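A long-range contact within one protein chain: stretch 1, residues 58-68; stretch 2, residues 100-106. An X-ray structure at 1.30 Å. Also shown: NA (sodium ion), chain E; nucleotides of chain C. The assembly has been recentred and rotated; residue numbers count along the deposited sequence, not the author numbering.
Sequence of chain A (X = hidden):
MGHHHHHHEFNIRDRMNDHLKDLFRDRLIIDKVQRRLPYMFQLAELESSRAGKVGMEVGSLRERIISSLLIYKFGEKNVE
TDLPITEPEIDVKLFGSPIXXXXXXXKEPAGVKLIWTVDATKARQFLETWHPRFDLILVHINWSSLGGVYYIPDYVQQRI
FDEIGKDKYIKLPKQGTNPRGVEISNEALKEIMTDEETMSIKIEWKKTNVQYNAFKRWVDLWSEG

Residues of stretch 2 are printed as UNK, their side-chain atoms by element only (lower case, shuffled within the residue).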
# COMPACT_ATOMS: atom_id res chain seq x y z
N VAL A 58 3.06 2.63 -3.62
CA VAL A 58 3.97 2.57 -4.77
C VAL A 58 5.26 1.87 -4.41
O VAL A 58 5.87 1.23 -5.27
CB VAL A 58 4.26 3.98 -5.35
CG1 VAL A 58 5.18 4.79 -4.43
CG2 VAL A 58 4.80 3.89 -6.78
N GLY A 59 5.71 2.00 -3.17
CA GLY A 59 6.94 1.36 -2.74
C GLY A 59 6.91 -0.14 -2.88
O GLY A 59 7.92 -0.77 -3.20
N SER A 60 5.75 -0.73 -2.66
CA SER A 60 5.63 -2.17 -2.73
C SER A 60 5.77 -2.65 -4.17
O SER A 60 6.38 -3.68 -4.46
CB SER A 60 4.27 -2.57 -2.12
OG SER A 60 4.10 -2.04 -0.80
N LEU A 61 5.26 -1.86 -5.11
CA LEU A 61 5.40 -2.18 -6.51
C LEU A 61 6.82 -1.91 -7.05
O LEU A 61 7.38 -2.69 -7.80
CB LEU A 61 4.32 -1.43 -7.29
CG LEU A 61 4.07 -1.82 -8.74
CD1 LEU A 61 3.95 -3.34 -8.94
CD2 LEU A 61 2.83 -1.10 -9.28
N ARG A 62 7.43 -0.78 -6.65
CA ARG A 62 8.83 -0.51 -7.00
C ARG A 62 9.72 -1.63 -6.50
O ARG A 62 10.66 -2.02 -7.17
CB ARG A 62 9.26 0.79 -6.33
CG ARG A 62 8.63 2.04 -6.90
CD ARG A 62 9.02 3.20 -6.02
NE ARG A 62 8.41 4.45 -6.39
CZ ARG A 62 8.28 5.48 -5.56
NH1 ARG A 62 8.71 5.39 -4.32
NH2 ARG A 62 7.70 6.60 -5.98
N GLU A 63 9.43 -2.17 -5.32
CA GLU A 63 10.22 -3.27 -4.76
C GLU A 63 10.17 -4.48 -5.68
O GLU A 63 11.21 -5.11 -5.92
CB GLU A 63 9.67 -3.64 -3.39
CG GLU A 63 10.42 -4.76 -2.67
CD GLU A 63 9.50 -5.39 -1.66
OE1 GLU A 63 8.96 -4.68 -0.77
OE2 GLU A 63 9.26 -6.62 -1.80
N ARG A 64 8.99 -4.79 -6.22
CA ARG A 64 8.88 -5.89 -7.18
C ARG A 64 9.80 -5.71 -8.37
O ARG A 64 10.41 -6.65 -8.86
CB ARG A 64 7.44 -6.04 -7.69
CG ARG A 64 6.50 -6.62 -6.70
CD ARG A 64 5.27 -7.19 -7.40
NE ARG A 64 4.20 -7.31 -6.45
CZ ARG A 64 2.96 -6.88 -6.65
NH1 ARG A 64 2.61 -6.34 -7.81
NH2 ARG A 64 2.07 -7.03 -5.70
N ILE A 65 9.88 -4.47 -8.86
CA ILE A 65 10.71 -4.12 -10.00
C ILE A 65 12.19 -4.36 -9.67
O ILE A 65 12.96 -4.90 -10.49
CB ILE A 65 10.47 -2.67 -10.45
CG1 ILE A 65 9.08 -2.57 -11.08
CG2 ILE A 65 11.53 -2.20 -11.44
CD1 ILE A 65 8.47 -1.16 -11.18
N ILE A 66 12.62 -3.97 -8.47
CA ILE A 66 14.01 -4.17 -8.08
C ILE A 66 14.30 -5.64 -7.85
O ILE A 66 15.34 -6.15 -8.30
CB ILE A 66 14.37 -3.31 -6.84
CG1 ILE A 66 14.21 -1.80 -7.13
CG2 ILE A 66 15.77 -3.62 -6.33
CD1 ILE A 66 15.10 -1.29 -8.28
N SER A 67 13.41 -6.37 -7.18
CA SER A 67 13.62 -7.81 -7.05
C SER A 67 13.71 -8.51 -8.41
O SER A 67 14.47 -9.46 -8.58
CB SER A 67 12.51 -8.45 -6.23
OG SER A 67 12.50 -7.93 -4.90
N SER A 68 12.92 -8.03 -9.36
CA SER A 68 12.92 -8.57 -10.71
C SER A 68 14.22 -8.30 -11.46
O SER A 68 14.64 -9.11 -12.30
CB SER A 68 11.73 -8.05 -11.49
OG SER A 68 10.52 -8.49 -10.89
N UNK A 100 17.30 -5.41 2.12
CA UNK A 100 16.29 -4.41 2.33
C UNK A 100 16.28 -3.50 1.11
O UNK A 100 17.33 -3.08 0.66
c UNK A 100 16.68 -3.59 3.55
o UNK A 100 15.87 -2.44 3.68
N UNK A 101 15.11 -3.23 0.56
CA UNK A 101 14.94 -2.29 -0.53
C UNK A 101 14.14 -1.09 -0.04
O UNK A 101 13.12 -1.24 0.66
c UNK A 101 14.18 -2.97 -1.70
c UNK A 101 14.23 -5.10 -3.13
c UNK A 101 13.81 -1.96 -2.78
c UNK A 101 15.02 -4.09 -2.29
N UNK A 102 14.62 0.11 -0.35
CA UNK A 102 13.90 1.33 0.01
C UNK A 102 13.90 2.31 -1.14
O UNK A 102 14.88 2.41 -1.88
c UNK A 102 14.21 0.75 4.94
c UNK A 102 14.26 1.07 2.50
c UNK A 102 14.57 1.70 3.80
c UNK A 102 14.47 1.98 1.28
n UNK A 102 12.74 0.57 5.23
N UNK A 103 12.78 2.99 -1.30
CA UNK A 103 12.64 3.97 -2.35
C UNK A 103 12.16 5.29 -1.74
O UNK A 103 11.40 5.32 -0.76
c UNK A 103 12.11 2.08 -3.98
o UNK A 103 10.32 3.45 -2.98
c UNK A 103 11.67 3.47 -3.46
N UNK A 104 12.62 6.39 -2.34
CA UNK A 104 12.35 7.71 -1.79
C UNK A 104 12.48 8.75 -2.89
O UNK A 104 13.43 8.69 -3.69
c UNK A 104 13.30 7.99 -0.59
c UNK A 104 11.70 9.12 1.00
c UNK A 104 12.92 9.27 0.15
c UNK A 104 14.75 8.06 -1.03
N UNK A 105 11.52 9.66 -2.93
CA UNK A 105 11.51 10.75 -3.90
C UNK A 105 11.91 12.07 -3.25
O UNK A 105 11.45 12.41 -2.16
o UNK A 105 9.77 9.63 -5.15
c UNK A 105 10.13 10.88 -4.55
c UNK A 105 10.15 11.94 -5.63
N UNK A 106 12.74 12.83 -3.94
CA UNK A 106 13.10 14.17 -3.47
C UNK A 106 14.42 14.60 -4.02
O UNK A 106 15.15 13.79 -4.57
NA NA E . 11.59 -2.15 1.98
P DG C 8 9.35 2.12 0.35
OP1 DG C 8 10.36 1.85 -0.70
OP2 DG C 8 9.75 2.17 1.78
O5' DG C 8 8.63 3.50 -0.01
C5' DG C 8 8.09 4.36 1.01
C4' DG C 8 7.37 5.52 0.36
O4' DG C 8 6.47 6.16 1.31
C3' DG C 8 8.25 6.64 -0.20
O3' DG C 8 7.60 7.13 -1.39
C2' DG C 8 8.22 7.67 0.93
C1' DG C 8 6.77 7.55 1.38
N9 DG C 8 6.49 8.00 2.73
C8 DG C 8 7.28 7.86 3.85
N7 DG C 8 6.74 8.35 4.93
C5 DG C 8 5.51 8.84 4.50
C6 DG C 8 4.46 9.48 5.22
O6 DG C 8 4.42 9.77 6.43
N1 DG C 8 3.39 9.80 4.39
C2 DG C 8 3.33 9.54 3.05
N2 DG C 8 2.21 9.91 2.42
N3 DG C 8 4.30 8.96 2.36
C4 DG C 8 5.35 8.64 3.15
P DA C 9 8.22 8.37 -2.23
OP1 DA C 9 8.60 7.86 -3.57
OP2 DA C 9 9.24 9.08 -1.39
O5' DA C 9 6.94 9.31 -2.38
C5' DA C 9 5.67 8.76 -2.75
C4' DA C 9 4.56 9.77 -2.57
O4' DA C 9 4.35 10.06 -1.16
C3' DA C 9 4.75 11.13 -3.24
O3' DA C 9 3.49 11.60 -3.73
C2' DA C 9 5.27 11.99 -2.10
C1' DA C 9 4.44 11.46 -0.94
N9 DA C 9 5.03 11.66 0.39
C8 DA C 9 6.30 11.32 0.79
N7 DA C 9 6.54 11.56 2.05
C5 DA C 9 5.36 12.12 2.52
C6 DA C 9 4.96 12.59 3.79
N6 DA C 9 5.74 12.56 4.87
N1 DA C 9 3.71 13.09 3.91
C2 DA C 9 2.92 13.11 2.83
N3 DA C 9 3.18 12.70 1.59
C4 DA C 9 4.42 12.21 1.49
P DC C 7 8.78 -2.42 4.03
OP1 DC C 7 9.81 -3.02 3.17
OP2 DC C 7 9.17 -1.68 5.26
O5' DC C 7 7.88 -1.46 3.13
C5' DC C 7 7.65 -1.75 1.76
C4' DC C 7 6.74 -0.69 1.18
O4' DC C 7 5.51 -0.67 1.93
C3' DC C 7 7.26 0.74 1.28
O3' DC C 7 8.18 1.00 0.19
C2' DC C 7 5.97 1.54 1.17
C1' DC C 7 4.88 0.58 1.71
N1 DC C 7 4.23 1.01 2.96
C2 DC C 7 2.98 1.64 2.89
O2 DC C 7 2.41 1.71 1.79
N3 DC C 7 2.42 2.14 4.01
C4 DC C 7 3.04 2.00 5.18
N4 DC C 7 2.48 2.57 6.26
C5 DC C 7 4.28 1.30 5.30
C6 DC C 7 4.83 0.81 4.18
O HOH W 1 10.38 -2.43 -0.10
O HOH W 2 13.06 -2.48 3.86
O HOH W 3 10.84 0.00 3.11

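Position 100 carries one carbon followed by one oxygen, with no branch, and lies out of reach of the helix 58-68. This is Ser100. Its OG, in the t rotamer, is 2.8 Å from water 2, a ligand of the sodium ion, so a short polar side chain suits the place.

At position 101 four carbons fork at the first, and one arm is two carbons long. CA-to-CB points toward the helix, where the tip of the long arm meets three residues. The residue is Ile101: its CD1 lies 3.8 Å from Ile66 CG2, 3.9 Å from Glu63 CG and 3.8 Å from Ser67 OG. A branched apolar chain fills this space, while the backbone O of Ile101 binds NA at 2.2 Å.

Position 102 has four carbons in a row ending in nitrogen; its CA-to-CB bond points away from the helix, and the side chain touches nothing on it. It is Lys102. The long chain brings NZ within 2.9 Å of the O of water 3, which in turn donates to OP2 of DG8.

Position 103 again points toward the helix; its first carbon bears one oxygen and one carbon. The oxygen lies near Arg62 and Gly59, and the residue is Thr103. OG1 accepts a hydrogen bond from Arg62 NH1 (2.9 Å) and donates one to OP1 of DG8 (2.8 Å), a double role that a hydroxyl can fill. Facing it, Gly59 leaves room for the DNA: an ideal CB there would lie 1.9 Å from O3' of DC7.

At position 104 four carbons fork at the first, one arm being two carbons long, but CA-to-CB points away from the helix. This is Ile104, whose CD1 packs 3.8 Å from C2' of DG8.

Position 105 has one carbon carrying an oxygen and a carbon, turned toward the helix near Arg62. It is Thr105. Its OG1 donates to OP1 of DA9 at 2.6 Å, and its backbone N donates to OP2 of the same nucleotide at 2.8 Å.

Position 106 has no side-chain atoms and is Gly106. With phi/psi of 155/167, a CB would jam against the preceding carbonyl O, so the backbone itself calls for glycine.

The contact works through strand alternation: 101, 103 and 105 face the helix, while 102 and 104 turn away. Apolar packing around Ile101 gives way to a polar patch centred on Arg62, whose NH1 and NH2 both donate to OP1 of DA9, at 2.6 and 2.9 Å. Helix and strand thus share one phosphate oxygen, OP1 of DA9, and the DNA backbone helps join them.

Stretch 2 (100-106) SIKTITG
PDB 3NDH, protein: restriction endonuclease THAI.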